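Local coordinates for sortase (Actinomyces oris, PDB 5UTT), which probably acts as a sortase transpeptidase of the bacterial cell surface, cleaving sorting signals of secreted proteins and passing the cut chain to an acceptor amine, at residues M31-K36 and T41-P46; G116-K121 and V131-D136. All coordinates share one frame; numbering follows the deposited sequence.

Contact 1 of 2, residues M31-K36 and T41-P46; sequences MLVVPK and TNNNMP
Leu32 and Met45 pair at the end of the antiparallel beta hairpin formed by the first two strands of the sortase beta-barrel. Leu32 N gives a short, nearly straight bond to Met45 O (2.6 Å), while the return bond from Met45 N to Leu32 O is longer and more bent (3.3 Å). Leu32 CB and Met45 CB meet at 4.3 Å on one face of the sheet. On the other face lie Met31 and Pro46; the extended Met31 chain runs alongside Asn44 and rests its methyl CE 3.4 Å from Asn44 O.

Beyond Leu32 the Asn43 side chain continues the contact past the last strand pair, its amide engaging both polar backbone atoms of Val34. With CG anti to the backbone N (chi1 -152°), OD1 of Asn43 accepts a straight bond from Val34 N (3.0 Å). A water hydrogen-bonds to both Leu32 O (2.8 Å) and Asn43 OD1 (2.9 Å), linking that strand pair to the amide. Further out, Asn44 OD1 is held by Asn87, and strand 100-104 borders the hairpin through backbone bonds of Met31 with Ser104 and Val33 with Ile102. The 2.8 Å bond from Asn43 ND2 to Val34 O arrives from above the carbonyl plane, 63° out of it.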
loop_
_atom_site.group_PDB
_atom_site.type_symbol
_atom_site.label_atom_id
_atom_site.label_comp_id
_atom_site.label_asym_id
_atom_site.label_seq_id
_atom_site.Cartn_x
_atom_site.Cartn_y
_atom_site.Cartn_z
ATOM N N MET A 31 6.685 -6.680 1.494
ATOM C CA MET A 31 5.449 -7.359 1.048
ATOM C C MET A 31 4.210 -6.689 1.584
ATOM O O MET A 31 4.228 -6.106 2.726
ATOM C CB MET A 31 5.438 -8.837 1.437
ATOM C CG MET A 31 6.206 -9.733 0.491
ATOM S SD MET A 31 6.259 -11.398 1.186
ATOM C CE MET A 31 6.590 -12.291 -0.330
ATOM N N LEU A 32 3.178 -6.646 0.749
ATOM C CA LEU A 32 1.909 -6.109 1.167
ATOM C C LEU A 32 1.014 -7.223 1.675
ATOM O O LEU A 32 0.769 -8.195 0.974
ATOM C CB LEU A 32 1.201 -5.399 0.018
ATOM C CG LEU A 32 -0.126 -4.694 0.279
ATOM C CD1 LEU A 32 0.040 -3.504 1.232
ATOM C CD2 LEU A 32 -0.750 -4.274 -1.046
ATOM N N VAL A 33 0.480 -7.044 2.863
ATOM C CA VAL A 33 -0.501 -8.002 3.420
ATOM C C VAL A 33 -1.764 -7.214 3.793
ATOM O O VAL A 33 -1.720 -6.246 4.561
ATOM C CB VAL A 33 0.068 -8.767 4.626
ATOM C CG1 VAL A 33 -1.005 -9.610 5.259
ATOM C CG2 VAL A 33 1.264 -9.631 4.227
ATOM N N VAL A 34 -2.905 -7.622 3.247
ATOM C CA VAL A 34 -4.174 -6.989 3.609
ATOM C C VAL A 34 -5.083 -8.084 4.187
ATOM O O VAL A 34 -5.536 -8.975 3.443
ATOM C CB VAL A 34 -4.806 -6.294 2.399
ATOM C CG1 VAL A 34 -6.161 -5.695 2.780
ATOM C CG2 VAL A 34 -3.852 -5.258 1.789
ATOM N N PRO A 35 -5.395 -8.031 5.480
ATOM C CA PRO A 35 -6.183 -9.137 6.070
ATOM C C PRO A 35 -7.543 -9.443 5.427
ATOM O O PRO A 35 -7.963 -10.601 5.365
ATOM C CB PRO A 35 -6.344 -8.675 7.509
ATOM C CG PRO A 35 -5.093 -7.917 7.774
ATOM C CD PRO A 35 -4.902 -7.105 6.533
ATOM N N LYS A 36 -8.204 -8.438 4.868
ATOM C CA LYS A 36 -9.441 -8.700 4.108
ATOM C C LYS A 36 -9.272 -9.429 2.768
ATOM O O LYS A 36 -10.272 -9.702 2.082
ATOM C CB LYS A 36 -10.168 -7.410 3.860
ATOM C CG LYS A 36 -10.905 -6.956 5.113
ATOM C CD LYS A 36 -12.058 -6.087 4.714
ATOM C CE LYS A 36 -13.089 -5.958 5.808
ATOM N NZ LYS A 36 -13.922 -4.784 5.456
ATOM N N THR A 41 -6.626 -13.438 -2.563
ATOM C CA THR A 41 -5.354 -13.578 -3.251
ATOM C C THR A 41 -4.392 -14.381 -2.373
ATOM O O THR A 41 -4.750 -14.721 -1.264
ATOM C CB THR A 41 -4.742 -12.204 -3.595
ATOM O OG1 THR A 41 -4.270 -11.574 -2.419
ATOM C CG2 THR A 41 -5.766 -11.271 -4.218
ATOM N N ASN A 42 -3.179 -14.666 -2.847
ATOM C CA ASN A 42 -2.159 -15.289 -2.013
ATOM C C ASN A 42 -1.796 -14.358 -0.853
ATOM O O ASN A 42 -1.198 -14.809 0.128
ATOM C CB ASN A 42 -0.893 -15.560 -2.808
ATOM C CG ASN A 42 -1.148 -16.474 -3.998
ATOM O OD1 ASN A 42 -2.242 -16.991 -4.166
ATOM N ND2 ASN A 42 -0.137 -16.667 -4.821
ATOM N N ASN A 43 -2.096 -13.071 -1.033
ATOM C CA ASN A 43 -1.939 -12.063 0.032
ATOM C C ASN A 43 -0.484 -11.947 0.523
ATOM O O ASN A 43 -0.203 -11.801 1.723
ATOM C CB ASN A 43 -2.919 -12.337 1.164
ATOM C CG ASN A 43 -3.301 -11.070 1.925
ATOM O OD1 ASN A 43 -3.100 -9.962 1.432
ATOM N ND2 ASN A 43 -3.922 -11.238 3.078
ATOM N N ASN A 44 0.443 -11.924 -0.420
ATOM C CA ASN A 44 1.834 -11.747 -0.067
ATOM C C ASN A 44 2.543 -11.011 -1.173
ATOM O O ASN A 44 3.615 -11.386 -1.619
ATOM C CB ASN A 44 2.508 -13.080 0.291
ATOM C CG ASN A 44 2.603 -14.039 -0.868
ATOM O OD1 ASN A 44 1.874 -13.954 -1.841
ATOM N ND2 ASN A 44 3.564 -14.947 -0.778
ATOM N N MET A 45 1.904 -9.914 -1.567
ATOM C CA MET A 45 2.265 -9.216 -2.750
ATOM C C MET A 45 3.536 -8.450 -2.565
ATOM O O MET A 45 3.621 -7.586 -1.644
ATOM C CB MET A 45 1.102 -8.289 -3.116
ATOM C CG MET A 45 1.233 -7.602 -4.448
ATOM S SD MET A 45 -0.299 -6.756 -4.877
ATOM C CE MET A 45 -0.016 -6.213 -6.571
ATOM N N PRO A 46 4.550 -8.702 -3.382
ATOM C CA PRO A 46 5.797 -7.903 -3.230
ATOM C C PRO A 46 5.539 -6.454 -3.603
ATOM O O PRO A 46 4.702 -6.173 -4.469
ATOM C CB PRO A 46 6.777 -8.537 -4.234
ATOM C CG PRO A 46 6.082 -9.749 -4.720
ATOM C CD PRO A 46 4.637 -9.597 -4.547
HETATM O O HOH W 1 -1.490 -8.651 -0.619
#

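Contact 2 of 2, residues G116-K121 and V131-D136; sequences GHELVK and VPNQPD
Glu118 and Asn133 both turn CG beside their backbone N, anti to the carbonyl carbon (chi1 -66° in Glu118, -57° in Asn133), and these torsions aim carboxylate and carboxamide at each other from opposite directions. The glutamate runs on extended past CG, which carries its carboxylate across to the turn although Glu118 CA and Asn133 CA are 9.7 Å apart.

The details of this meeting are doubtful. Glu118 OE2 is modelled only 2.1 Å from Asn133 ND2, too close for any sound bond, so the exact placing of the two ends should carry no weight. The same doubt covers the approach of two acceptors, Glu118 OE1 and Asn133 OD1, at 3.2 Å, and the angle of 46° between the carboxylate and amide planes as modelled. What can be said safely is that a carboxylate and an amide face one another near the protein surface.

More secure is the backbone that positions them. The Glu118 main chain, in strand 108-120, is hydrogen-bonded to Ile164 of strand 161-174, that of Asn133 is hydrogen-bonded to Glu126, and the Glu118 and Asn133 side chains both touch Val127. Asn133 is presented by a tight turn closed by the bond from Gln134 N to Val131 O (3.0 Å). Pro132 occupies the second position and Asn133, with positive phi, the third: a classic type II beta turn, here in the long connection between strands 108-120 and 142-150 that corresponds to the beta6/beta7 loop of the sortase fold.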
loop_
_atom_site.group_PDB
_atom_site.type_symbol
_atom_site.label_atom_id
_atom_site.label_comp_id
_atom_site.label_asym_id
_atom_site.label_seq_id
_atom_site.Cartn_x
_atom_site.Cartn_y
_atom_site.Cartn_z
ATOM N N GLY A 116 -10.247 6.095 4.415
ATOM C CA GLY A 116 -11.260 6.366 3.413
ATOM C C GLY A 116 -10.800 5.905 2.027
ATOM O O GLY A 116 -9.639 5.510 1.851
ATOM N N HIS A 117 -11.716 5.955 1.060
ATOM C CA HIS A 117 -11.371 5.733 -0.344
ATOM C C HIS A 117 -11.899 6.848 -1.228
ATOM O O HIS A 117 -12.799 7.621 -0.825
ATOM C CB HIS A 117 -11.878 4.368 -0.834
ATOM C CG HIS A 117 -13.308 4.362 -1.264
ATOM N ND1 HIS A 117 -14.350 4.200 -0.387
ATOM C CD2 HIS A 117 -13.862 4.447 -2.497
ATOM C CE1 HIS A 117 -15.493 4.222 -1.058
ATOM N NE2 HIS A 117 -15.217 4.355 -2.343
ATOM N N GLU A 118 -11.307 6.969 -2.406
ATOM C CA GLU A 118 -11.698 7.950 -3.398
ATOM C C GLU A 118 -11.813 7.270 -4.738
ATOM O O GLU A 118 -11.066 6.379 -5.010
ATOM C CB GLU A 118 -10.629 9.018 -3.494
ATOM C CG GLU A 118 -10.527 9.838 -2.229
ATOM C CD GLU A 118 -9.180 10.384 -1.982
ATOM O OE1 GLU A 118 -8.213 10.042 -2.710
ATOM O OE2 GLU A 118 -9.094 11.167 -0.999
ATOM N N LEU A 119 -12.755 7.733 -5.554
ATOM C CA LEU A 119 -12.761 7.468 -6.991
ATOM C C LEU A 119 -12.444 8.769 -7.738
ATOM O O LEU A 119 -13.195 9.756 -7.599
ATOM C CB LEU A 119 -14.127 6.973 -7.473
ATOM C CG LEU A 119 -14.290 5.464 -7.460
ATOM C CD1 LEU A 119 -15.695 5.063 -7.883
ATOM C CD2 LEU A 119 -13.249 4.799 -8.368
ATOM N N VAL A 120 -11.358 8.762 -8.494
ATOM C CA VAL A 120 -10.818 9.953 -9.188
ATOM C C VAL A 120 -10.432 9.697 -10.630
ATOM O O VAL A 120 -10.213 8.542 -11.027
ATOM C CB VAL A 120 -9.603 10.575 -8.467
ATOM C CG1 VAL A 120 -10.039 11.081 -7.097
ATOM C CG2 VAL A 120 -8.453 9.608 -8.310
ATOM N N LYS A 121 -10.287 10.782 -11.381
ATOM C CA LYS A 121 -9.617 10.715 -12.694
ATOM C C LYS A 121 -8.097 10.564 -12.495
ATOM O O LYS A 121 -7.517 11.050 -11.500
ATOM C CB LYS A 121 -9.931 11.962 -13.523
ATOM C CG LYS A 121 -11.359 12.012 -14.017
ATOM C CD LYS A 121 -11.714 13.421 -14.504
ATOM C CE LYS A 121 -12.033 14.364 -13.342
ATOM N NZ LYS A 121 -11.323 15.662 -13.451
ATOM N N VAL A 131 0.478 15.062 1.877
ATOM C CA VAL A 131 -0.781 15.064 2.585
ATOM C C VAL A 131 -1.889 14.711 1.575
ATOM O O VAL A 131 -2.131 15.472 0.655
ATOM C CB VAL A 131 -1.092 16.415 3.247
ATOM C CG1 VAL A 131 -2.399 16.325 4.026
ATOM C CG2 VAL A 131 0.056 16.796 4.145
ATOM N N PRO A 132 -2.530 13.539 1.748
ATOM C CA PRO A 132 -3.549 13.068 0.804
ATOM C C PRO A 132 -4.602 14.113 0.496
ATOM O O PRO A 132 -5.168 14.707 1.430
ATOM C CB PRO A 132 -4.169 11.879 1.539
ATOM C CG PRO A 132 -3.055 11.321 2.319
ATOM C CD PRO A 132 -2.236 12.512 2.759
ATOM N N ASN A 133 -4.802 14.369 -0.801
ATOM C CA ASN A 133 -5.793 15.323 -1.314
ATOM C C ASN A 133 -5.501 16.800 -1.009
ATOM O O ASN A 133 -6.391 17.629 -1.198
ATOM C CB ASN A 133 -7.186 14.986 -0.771
ATOM C CG ASN A 133 -7.613 13.590 -1.111
ATOM O OD1 ASN A 133 -7.294 13.082 -2.163
ATOM N ND2 ASN A 133 -8.351 12.973 -0.215
ATOM N N GLN A 134 -4.290 17.134 -0.546
ATOM C CA GLN A 134 -3.941 18.524 -0.204
ATOM C C GLN A 134 -2.549 18.807 -0.704
ATOM O O GLN A 134 -1.583 18.692 0.044
ATOM C CB GLN A 134 -4.000 18.737 1.301
ATOM C CG GLN A 134 -5.334 18.391 1.912
ATOM C CD GLN A 134 -5.383 18.715 3.383
ATOM O OE1 GLN A 134 -4.807 19.717 3.829
ATOM N NE2 GLN A 134 -6.054 17.863 4.159
ATOM N N PRO A 135 -2.414 19.123 -2.001
ATOM C CA PRO A 135 -1.061 19.234 -2.543
ATOM C C PRO A 135 -0.209 20.361 -1.955
ATOM O O PRO A 135 1.007 20.286 -2.011
ATOM C CB PRO A 135 -1.293 19.456 -4.043
ATOM C CG PRO A 135 -2.690 19.942 -4.154
ATOM C CD PRO A 135 -3.446 19.317 -3.031
ATOM N N ASP A 136 -0.850 21.395 -1.427
ATOM C CA ASP A 136 -0.118 22.540 -0.897
ATOM C C ASP A 136 0.369 22.346 0.541
ATOM O O ASP A 136 1.171 23.155 1.034
ATOM C CB ASP A 136 -0.996 23.802 -0.950
ATOM C CG ASP A 136 -1.267 24.278 -2.367
ATOM O OD1 ASP A 136 -0.614 25.264 -2.778
ATOM O OD2 ASP A 136 -2.130 23.687 -3.064
#

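Contact 1 is complete in sequence before contact 2 begins, and the two flank the middle of the molecule, their centres 23 Å apart and their nearest atoms about 11 Å from each other. Both belong to the same sheet, the sortase beta-barrel. Strand 100-104 links them: it pairs with strand 28-33 of contact 1 on one side and with strand 108-120 of contact 2 on the other. Contact 1 joins two strands consecutive in the chain and adjacent in the sheet, across an 11-residue connection, and so ties together the start of the barrel. Contact 2, at the surface, concerns the peripheral beta6/beta7 connection, which folds back near the strand it leaves.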